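Long-range contacts in lantibiotic dehydratase (Microbispora corallina, PDB 5EHK), which probably uses glutamyl-tRNA to glutamylate serine and threonine residues of a precursor peptide on the way to their dehydration in the biosynthesis of the lantibiotic NAI-107: residues Gly557-Gln563 with Arg795-Pro801; Glu618-Leu622 with Leu655-Gly659. All coordinates share one frame; numbering follows the deposited sequence.

Contact 1 of 2, residues Gly557-Gln563 with Arg795-Pro801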
loop_
_atom_site.group_PDB
_atom_site.type_symbol
_atom_site.label_atom_id
_atom_site.label_comp_id
_atom_site.label_asym_id
_atom_site.label_seq_id
_atom_site.Cartn_x
_atom_site.Cartn_y
_atom_site.Cartn_z
ATOM N N GLY A 557 -38.012 19.419 -6.995
ATOM C CA GLY A 557 -38.154 18.409 -8.010
ATOM C C GLY A 557 -36.826 17.935 -8.556
ATOM O O GLY A 557 -36.734 17.613 -9.735
ATOM N N ARG A 558 -35.798 17.895 -7.711
ATOM C CA ARG A 558 -34.457 17.482 -8.138
ATOM C C ARG A 558 -34.434 16.103 -8.802
ATOM O O ARG A 558 -35.273 15.255 -8.532
ATOM C CB ARG A 558 -33.442 17.583 -6.986
ATOM C CG ARG A 558 -33.461 16.510 -5.856
ATOM C CD ARG A 558 -32.621 17.044 -4.667
ATOM N NE ARG A 558 -32.565 16.142 -3.526
ATOM C CZ ARG A 558 -31.769 15.075 -3.473
ATOM N NH1 ARG A 558 -30.973 14.783 -4.497
ATOM N NH2 ARG A 558 -31.780 14.280 -2.408
ATOM N N PRO A 559 -33.522 15.907 -9.750
ATOM C CA PRO A 559 -33.445 14.576 -10.358
ATOM C C PRO A 559 -32.798 13.551 -9.430
ATOM O O PRO A 559 -31.929 13.913 -8.640
ATOM C CB PRO A 559 -32.588 14.804 -11.606
ATOM C CG PRO A 559 -31.850 16.093 -11.355
ATOM C CD PRO A 559 -32.691 16.910 -10.439
ATOM N N LEU A 560 -33.263 12.304 -9.502
ATOM C CA LEU A 560 -32.695 11.185 -8.754
ATOM C C LEU A 560 -32.207 10.108 -9.723
ATOM O O LEU A 560 -32.672 10.037 -10.867
ATOM C CB LEU A 560 -33.743 10.625 -7.809
ATOM C CG LEU A 560 -34.327 11.701 -6.893
ATOM C CD1 LEU A 560 -35.354 11.109 -5.952
ATOM C CD2 LEU A 560 -33.216 12.424 -6.092
ATOM N N HIS A 561 -31.298 9.243 -9.278
ATOM C CA HIS A 561 -30.675 8.278 -10.196
ATOM C C HIS A 561 -31.098 6.844 -9.918
ATOM O O HIS A 561 -30.750 5.930 -10.663
ATOM C CB HIS A 561 -29.158 8.402 -10.133
ATOM C CG HIS A 561 -28.608 8.188 -8.762
ATOM N ND1 HIS A 561 -28.954 8.986 -7.688
ATOM C CD2 HIS A 561 -27.763 7.251 -8.280
ATOM C CE1 HIS A 561 -28.336 8.552 -6.604
ATOM N NE2 HIS A 561 -27.601 7.504 -6.939
ATOM N N ILE A 562 -31.832 6.659 -8.825
ATOM C CA ILE A 562 -32.440 5.377 -8.489
ATOM C C ILE A 562 -33.946 5.497 -8.617
ATOM O O ILE A 562 -34.541 6.433 -8.078
ATOM C CB ILE A 562 -32.119 4.953 -7.047
ATOM C CG1 ILE A 562 -30.598 5.004 -6.771
ATOM C CG2 ILE A 562 -32.747 3.601 -6.745
ATOM C CD1 ILE A 562 -29.760 4.299 -7.769
ATOM N N GLN A 563 -34.570 4.564 -9.331
ATOM C CA GLN A 563 -36.019 4.605 -9.547
ATOM C C GLN A 563 -36.760 4.485 -8.247
ATOM O O GLN A 563 -36.417 3.660 -7.403
ATOM C CB GLN A 563 -36.460 3.494 -10.494
ATOM C CG GLN A 563 -35.977 3.758 -11.890
ATOM C CD GLN A 563 -35.770 2.506 -12.702
ATOM O OE1 GLN A 563 -36.384 1.463 -12.446
ATOM N NE2 GLN A 563 -34.879 2.596 -13.686
ATOM N N ARG A 795 -33.621 13.550 -17.445
ATOM C CA ARG A 795 -33.764 13.470 -16.009
ATOM C C ARG A 795 -34.129 12.074 -15.463
ATOM O O ARG A 795 -33.977 11.835 -14.263
ATOM C CB ARG A 795 -34.789 14.504 -15.543
ATOM C CG ARG A 795 -36.234 14.038 -15.742
ATOM C CD ARG A 795 -36.988 14.100 -14.416
ATOM N NE ARG A 795 -36.603 15.330 -13.735
ATOM C CZ ARG A 795 -36.708 15.545 -12.428
ATOM N NH1 ARG A 795 -37.205 14.604 -11.621
ATOM N NH2 ARG A 795 -36.313 16.724 -11.937
ATOM N N HIS A 796 -34.604 11.160 -16.303
ATOM C CA HIS A 796 -35.122 9.888 -15.783
ATOM C C HIS A 796 -34.026 9.095 -15.045
ATOM O O HIS A 796 -32.835 9.196 -15.389
ATOM C CB HIS A 796 -35.765 9.042 -16.884
ATOM C CG HIS A 796 -34.802 8.145 -17.581
ATOM N ND1 HIS A 796 -33.912 8.603 -18.530
ATOM C CD2 HIS A 796 -34.566 6.818 -17.451
ATOM C CE1 HIS A 796 -33.173 7.596 -18.957
ATOM N NE2 HIS A 796 -33.547 6.500 -18.315
ATOM N N ALA A 797 -34.432 8.322 -14.031
ATOM C CA ALA A 797 -33.499 7.571 -13.186
ATOM C C ALA A 797 -33.067 6.304 -13.890
ATOM O O ALA A 797 -33.905 5.471 -14.261
ATOM C CB ALA A 797 -34.122 7.228 -11.842
ATOM N N ALA A 798 -31.754 6.163 -14.072
ATOM C CA ALA A 798 -31.214 5.101 -14.916
ATOM C C ALA A 798 -31.262 3.727 -14.252
ATOM O O ALA A 798 -31.280 2.694 -14.917
ATOM C CB ALA A 798 -29.800 5.439 -15.320
ATOM N N ARG A 799 -31.282 3.728 -12.929
ATOM C CA ARG A 799 -31.114 2.506 -12.161
ATOM C C ARG A 799 -32.343 2.059 -11.363
ATOM O O ARG A 799 -32.987 2.848 -10.656
ATOM C CB ARG A 799 -29.903 2.640 -11.230
ATOM C CG ARG A 799 -28.588 2.498 -11.931
ATOM C CD ARG A 799 -27.455 2.666 -10.952
ATOM N NE ARG A 799 -26.168 2.475 -11.605
ATOM C CZ ARG A 799 -25.475 3.463 -12.138
ATOM N NH1 ARG A 799 -25.952 4.693 -12.071
ATOM N NH2 ARG A 799 -24.310 3.229 -12.722
ATOM N N PRO A 800 -32.649 0.768 -11.461
ATOM C CA PRO A 800 -33.701 0.133 -10.660
ATOM C C PRO A 800 -33.266 0.189 -9.222
ATOM O O PRO A 800 -32.054 0.208 -8.998
ATOM C CB PRO A 800 -33.655 -1.326 -11.110
ATOM C CG PRO A 800 -32.820 -1.336 -12.357
ATOM C CD PRO A 800 -31.877 -0.200 -12.250
ATOM N N PRO A 801 -34.209 0.203 -8.267
ATOM C CA PRO A 801 -33.784 0.072 -6.870
ATOM C C PRO A 801 -33.241 -1.294 -6.613
ATOM O O PRO A 801 -33.451 -2.227 -7.378
ATOM C CB PRO A 801 -35.087 0.231 -6.076
ATOM C CG PRO A 801 -36.154 -0.101 -7.020
ATOM C CD PRO A 801 -35.660 0.393 -8.378
HETATM O O HOH W 1 -28.224 5.506 -12.173
#
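Gln563 lies with its extended side chain along the 795-801 backbone, and its NE2 donates to Ala797 O over 3.1 Å in a nearly straight bond. The acceptor sits close to the amide plane of Gln563, whereas NE2 stands above the carbonyl plane of Ala797. CG lies anti to the carbonyl carbon (chi1 -70°), which carries the amide past Arg799 O and places OE1 3.5 Å from Pro800 CA. The methyl of Ala797 points into the opposing loop, with its CB 3.3 Å from Leu560 O. Ile562 CB points away from 795-801, yet both branches reach it: CD1 meets CB of Arg799, the two side chains crossing at a slant, and CG2 packs 3.7 Å from Pro801 CA. Two irregular loops are joined here, one running from helix 545-556 to strand 566-572, the other following strand 785-792; a single beta bridge pairs Ile562 with Arg799. It is made by Gln563 N donating to Arg799 O at 2.7 Å and by Arg799 N donating to His561 O at 3.2 Å. A water also donates to His561 O and lies beside Arg799 NH1, modelled too close for that link to be certain, while NE and NH2 of Arg799 form salt bridges with Glu618 and Asp496. At the far end the bent side chain of Arg795 crosses Pro559 at about a right angle, Pro559 CA lying over one face of the guanidinium and Gly557 O at its edge, where NH2 is modelled too close for the bond to be more than doubtful.

Contact 2 of 2, residues Glu618-Leu622 with Leu655-Gly659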
loop_
_atom_site.group_PDB
_atom_site.type_symbol
_atom_site.label_atom_id
_atom_site.label_comp_id
_atom_site.label_asym_id
_atom_site.label_seq_id
_atom_site.Cartn_x
_atom_site.Cartn_y
_atom_site.Cartn_z
ATOM N N GLU A 618 -22.069 -3.330 -7.893
ATOM C CA GLU A 618 -21.588 -2.015 -8.296
ATOM C C GLU A 618 -21.557 -0.934 -7.204
ATOM O O GLU A 618 -20.601 -0.168 -7.129
ATOM C CB GLU A 618 -22.438 -1.532 -9.467
ATOM C CG GLU A 618 -22.628 -0.016 -9.552
ATOM C CD GLU A 618 -23.469 0.385 -10.765
ATOM O OE1 GLU A 618 -22.874 0.579 -11.859
ATOM O OE2 GLU A 618 -24.718 0.477 -10.623
ATOM N N ARG A 619 -22.571 -0.889 -6.341
ATOM C CA ARG A 619 -22.734 0.226 -5.398
ATOM C C ARG A 619 -23.249 -0.228 -4.030
ATOM O O ARG A 619 -23.835 -1.306 -3.895
ATOM C CB ARG A 619 -23.712 1.260 -5.982
ATOM C CG ARG A 619 -24.951 0.605 -6.570
ATOM C CD ARG A 619 -25.882 1.561 -7.273
ATOM N NE ARG A 619 -27.066 1.807 -6.461
ATOM C CZ ARG A 619 -28.252 1.247 -6.667
ATOM N NH1 ARG A 619 -28.426 0.411 -7.679
ATOM N NH2 ARG A 619 -29.265 1.528 -5.857
ATOM N N LEU A 620 -23.017 0.599 -3.018
ATOM C CA LEU A 620 -23.742 0.507 -1.772
ATOM C C LEU A 620 -25.017 1.254 -1.998
ATOM O O LEU A 620 -25.092 2.061 -2.907
ATOM C CB LEU A 620 -22.962 1.212 -0.673
ATOM C CG LEU A 620 -21.749 0.454 -0.155
ATOM C CD1 LEU A 620 -20.921 1.360 0.758
ATOM C CD2 LEU A 620 -22.255 -0.773 0.575
ATOM N N CYS A 621 -26.027 1.024 -1.177
ATOM C CA CYS A 621 -27.238 1.860 -1.282
ATOM C C CYS A 621 -28.057 1.990 -0.028
ATOM O O CYS A 621 -28.238 1.026 0.714
ATOM C CB CYS A 621 -28.134 1.384 -2.406
ATOM S SG CYS A 621 -28.365 -0.334 -2.321
ATOM N N LEU A 622 -28.545 3.205 0.188
ATOM C CA LEU A 622 -29.347 3.549 1.357
ATOM C C LEU A 622 -30.794 3.087 1.173
ATOM O O LEU A 622 -31.370 3.275 0.108
ATOM C CB LEU A 622 -29.328 5.056 1.533
ATOM C CG LEU A 622 -29.883 5.549 2.843
ATOM C CD1 LEU A 622 -29.078 4.921 3.976
ATOM C CD2 LEU A 622 -29.717 7.018 2.805
ATOM N N LEU A 655 -23.256 8.195 0.454
ATOM C CA LEU A 655 -24.143 7.193 -0.131
ATOM C C LEU A 655 -25.029 7.813 -1.227
ATOM O O LEU A 655 -25.300 7.195 -2.268
ATOM C CB LEU A 655 -25.003 6.548 0.972
ATOM C CG LEU A 655 -24.269 5.522 1.846
ATOM C CD1 LEU A 655 -25.047 5.181 3.085
ATOM C CD2 LEU A 655 -23.969 4.266 1.056
ATOM N N GLY A 656 -25.439 9.057 -0.998
ATOM C CA GLY A 656 -26.250 9.758 -1.959
ATOM C C GLY A 656 -25.558 9.840 -3.300
ATOM O O GLY A 656 -26.234 9.844 -4.332
ATOM N N LEU A 657 -24.225 9.882 -3.303
ATOM C CA LEU A 657 -23.498 9.993 -4.570
ATOM C C LEU A 657 -23.109 8.638 -5.178
ATOM O O LEU A 657 -22.488 8.583 -6.245
ATOM C CB LEU A 657 -22.286 10.909 -4.426
ATOM C CG LEU A 657 -22.624 12.328 -3.979
ATOM C CD1 LEU A 657 -21.361 13.093 -3.615
ATOM C CD2 LEU A 657 -23.450 13.105 -5.062
ATOM N N GLU A 658 -23.508 7.554 -4.518
ATOM C CA GLU A 658 -23.267 6.218 -5.052
ATOM C C GLU A 658 -23.965 6.064 -6.413
ATOM O O GLU A 658 -24.999 6.693 -6.674
ATOM C CB GLU A 658 -23.720 5.124 -4.065
ATOM C CG GLU A 658 -22.752 4.848 -2.892
ATOM C CD GLU A 658 -21.452 4.154 -3.318
ATOM O OE1 GLU A 658 -21.518 2.958 -3.723
ATOM O OE2 GLU A 658 -20.368 4.792 -3.220
ATOM N N GLY A 659 -23.367 5.270 -7.288
ATOM C CA GLY A 659 -23.942 4.993 -8.582
ATOM C C GLY A 659 -23.814 6.142 -9.554
ATOM O O GLY A 659 -24.253 6.041 -10.692
#
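Leu655, on helix 647-656, splits its two methyl groups between two strand residues. CD2 lies 3.7 Å from Leu620 CB, and CD1 meets CD1 of Leu622 at 4.1 Å, the Leu622 and Leu655 side chains crossing at about a right angle. The chain then turns, with Glu658 N donating to Leu655 O over 2.9 Å, and this brings the Glu658 side chain round to face the start of the strand. Its CG is anti to the carbonyl carbon (chi1 -78°) and a bend at chi2 (-70°) folds the carboxylate back to Leu620, whose N donates to Glu658 OE1 at 2.9 Å. The N-H arrives on the anti side of OE1, 26° out of the carboxylate plane, and Arg619 CA lies 3.4 Å from the same oxygen. OE2 forms a salt bridge with Arg407, so the buried carboxylate joins a strand amide to a second, charged partner. Gly659 follows with a positive phi and presents its CA to Arg619 CD at 4.2 Å; the Arg619 guanidinium itself pairs with Glu630. Strand 620-624 runs between antiparallel neighbours 611-615 and 629-634 in a mixed sheet; Leu620 also packs on Tyr409, His410 and Phe413 of helix 407-417, and Leu622 touches Leu611, Val631 and Pro633 of the flanking strands.

Contacts 1 and 2 have their centres about 12 Å apart, and along the chain contact 2 is nested inside the loop that contact 1 closes. Arg799 joins them directly: its NE forms a salt bridge of 2.7 Å with Glu618 OE2, and its NH1 lies 2.6 Å from Gly659 O, so one guanidinium reaches both segments of contact 2. His561 approaches the 655-659 turn as well, NE2 making a weak hydrogen bond to Glu658 O and CE1 lying 3.4 Å from Gly656 O. Arg619 of contact 2 also touches Ile562 of contact 1. Contact 2 is buried near the centre of the chain, whereas contact 1 is only partly buried.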